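Local atomic coordinates of heme peroxidase (Bacteroides thetaiotaomicron, PDB entry 2GVK), a protein that probably uses a bound heme and hydrogen peroxide to oxidise dyes and other substrates, as a dye-decolorizing peroxidase. Residues H112-Q117 against I264-T269. Numbering follows the deposited sequence.
Sequences HIRAKQ and IGYAST. With EDO (1,2-ethanediol), chain K.
A short, nearly straight hydrogen bond joins two aromatic side chains deep inside the protein: H112 ND1 and Y266 OH lie 2.7 Å apart, at an angle of 163°, and either could donate. The strands carrying them, 109-115 and 258-267, are not neighbours in the sheet, and the axes of 112-115 and 264-267 approach to 11.5 Å, so long side chains have to bridge the interior. Tyrosine suits its place because its ring spans much of that gap while its hydroxyl can both give and accept. Histidine answers with a ring nitrogen: CG stands anti to the backbone N (chi1 174°), which carries the imidazole inward, and the turn about chi2 presents ND1 to the tyrosine hydroxyl. The two rings meet rim to rim, planes turned by 25°, with OH at the edge of the imidazole and in its plane. I264 adds an apolar contact over one face of that ring, its CD1 3.9 Å from the H112 ring centroid in a CH-pi contact; a branched aliphatic chain fills this space without competing for the nitrogen. On the histidine's own strand, the guanidinium of R114 turns a face to the imidazole, with H112 CE1 3.3 Å above its plane and over its centre. T68 of strand 66-72 gives Y266 OH a second hydrogen-bonding partner, and the ring of F27 lies nearly parallel to that of H112. A leucine in place of H112 has no ring nitrogen to offer, so Y266 OH would probably be left to T68 and be less firmly fixed. Such inward-pointing side chains, from strands of the N-terminal and C-terminal family regions and meeting over the interior enclosed by a curved antiparallel sheet, are consistent with the beta-barrel fold of dye-decolorizing peroxidases.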
loop_
_atom_site.group_PDB
_atom_site.type_symbol
_atom_site.label_atom_id
_atom_site.label_comp_id
_atom_site.label_asym_id
_atom_site.label_seq_id
_atom_site.Cartn_x
_atom_site.Cartn_y
_atom_site.Cartn_z
ATOM N N HIS A 112 4.938 19.758 17.759
ATOM C CA HIS A 112 4.923 19.558 16.320
ATOM C C HIS A 112 4.630 18.077 16.086
ATOM O O HIS A 112 5.476 17.217 16.342
ATOM C CB HIS A 112 6.271 19.990 15.733
ATOM C CG HIS A 112 6.432 19.709 14.266
ATOM N ND1 HIS A 112 7.676 19.504 13.682
ATOM C CD2 HIS A 112 5.532 19.657 13.263
ATOM C CE1 HIS A 112 7.519 19.321 12.386
ATOM N NE2 HIS A 112 6.227 19.384 12.103
ATOM N N ILE A 113 3.392 17.795 15.637
ATOM C CA ILE A 113 2.866 16.447 15.561
ATOM C C ILE A 113 2.639 16.084 14.094
ATOM O O ILE A 113 1.965 16.809 13.380
ATOM C CB ILE A 113 1.502 16.326 16.316
ATOM C CG1 ILE A 113 1.525 17.111 17.621
ATOM C CG2 ILE A 113 1.172 14.869 16.565
ATOM C CD1 ILE A 113 0.211 17.067 18.414
ATOM N N ARG A 114 3.204 14.949 13.678
ATOM C CA ARG A 114 3.201 14.479 12.269
ATOM C C ARG A 114 2.784 13.003 12.208
ATOM O O ARG A 114 3.255 12.216 13.001
ATOM C CB ARG A 114 4.627 14.588 11.678
ATOM C CG ARG A 114 5.143 15.975 11.498
ATOM C CD ARG A 114 6.594 15.983 11.015
ATOM N NE ARG A 114 7.535 15.895 12.142
ATOM C CZ ARG A 114 8.841 16.184 12.056
ATOM N NH1 ARG A 114 9.360 16.594 10.908
ATOM N NH2 ARG A 114 9.614 16.097 13.140
ATOM N N ALA A 115 2.003 12.621 11.181
ATOM C CA ALA A 115 1.710 11.215 10.929
ATOM C C ALA A 115 1.096 11.026 9.563
ATOM O O ALA A 115 0.601 11.978 8.946
ATOM C CB ALA A 115 0.785 10.661 11.988
ATOM N N LYS A 116 1.015 9.778 9.148
ATOM C CA LYS A 116 0.395 9.447 7.853
ATOM C C LYS A 116 -1.116 9.611 7.878
ATOM O O LYS A 116 -1.754 9.698 6.813
ATOM C CB LYS A 116 0.784 8.022 7.404
ATOM C CG LYS A 116 2.184 7.951 6.827
ATOM C CD LYS A 116 2.465 6.610 6.167
ATOM N N GLN A 117 -1.692 9.643 9.070
ATOM C CA GLN A 117 -3.132 9.885 9.236
ATOM C C GLN A 117 -3.366 10.957 10.274
ATOM O O GLN A 117 -2.763 10.936 11.319
ATOM C CB GLN A 117 -3.838 8.624 9.657
ATOM C CG GLN A 117 -3.847 7.565 8.614
ATOM C CD GLN A 117 -4.684 6.372 9.022
ATOM O OE1 GLN A 117 -5.082 6.240 10.204
ATOM N NE2 GLN A 117 -4.962 5.498 8.076
ATOM N N ILE A 264 8.706 25.973 9.778
ATOM C CA ILE A 264 9.345 25.444 10.955
ATOM C C ILE A 264 10.762 24.988 10.564
ATOM O O ILE A 264 10.948 24.271 9.588
ATOM C CB ILE A 264 8.513 24.292 11.590
ATOM C CG1 ILE A 264 9.179 23.780 12.846
ATOM C CG2 ILE A 264 8.285 23.156 10.578
ATOM C CD1 ILE A 264 8.271 23.011 13.729
ATOM N N GLY A 265 11.751 25.480 11.299
ATOM C CA GLY A 265 13.148 25.222 11.000
ATOM C C GLY A 265 13.897 24.780 12.232
ATOM O O GLY A 265 13.905 25.491 13.253
ATOM N N TYR A 266 14.455 23.578 12.166
ATOM C CA TYR A 266 15.273 23.014 13.233
ATOM C C TYR A 266 16.757 23.246 12.940
ATOM O O TYR A 266 17.250 22.975 11.803
ATOM C CB TYR A 266 15.028 21.514 13.352
ATOM C CG TYR A 266 13.654 21.121 13.831
ATOM C CD1 TYR A 266 13.392 20.974 15.182
ATOM C CD2 TYR A 266 12.634 20.848 12.937
ATOM C CE1 TYR A 266 12.147 20.593 15.645
ATOM C CE2 TYR A 266 11.352 20.462 13.392
ATOM C CZ TYR A 266 11.128 20.313 14.746
ATOM O OH TYR A 266 9.887 19.905 15.225
ATOM N N ALA A 267 17.500 23.703 13.955
ATOM C CA ALA A 267 18.918 24.069 13.759
ATOM C C ALA A 267 19.775 23.695 14.936
ATOM O O ALA A 267 19.387 23.902 16.097
ATOM C CB ALA A 267 19.042 25.540 13.510
ATOM N N SER A 268 20.994 23.260 14.632
ATOM C CA SER A 268 22.030 23.031 15.642
ATOM C C SER A 268 22.430 24.362 16.328
ATOM O O SER A 268 22.929 24.368 17.448
ATOM C CB SER A 268 23.266 22.389 14.992
ATOM O OG SER A 268 23.845 23.258 14.021
ATOM N N THR A 269 22.312 25.453 15.582
ATOM C CA THR A 269 22.578 26.786 16.099
ATOM C C THR A 269 21.569 27.777 15.546
ATOM O O THR A 269 21.415 27.918 14.326
ATOM C CB THR A 269 24.056 27.269 15.775
ATOM O OG1 THR A 269 24.218 28.640 16.156
ATOM C CG2 THR A 269 24.386 27.117 14.299
HETATM C C1 EDO K . 26.380 24.007 10.927
HETATM O O1 EDO K . 26.865 24.898 11.960
HETATM C C2 EDO K . 26.710 22.563 11.275
HETATM O O2 EDO K . 25.912 22.135 12.387
#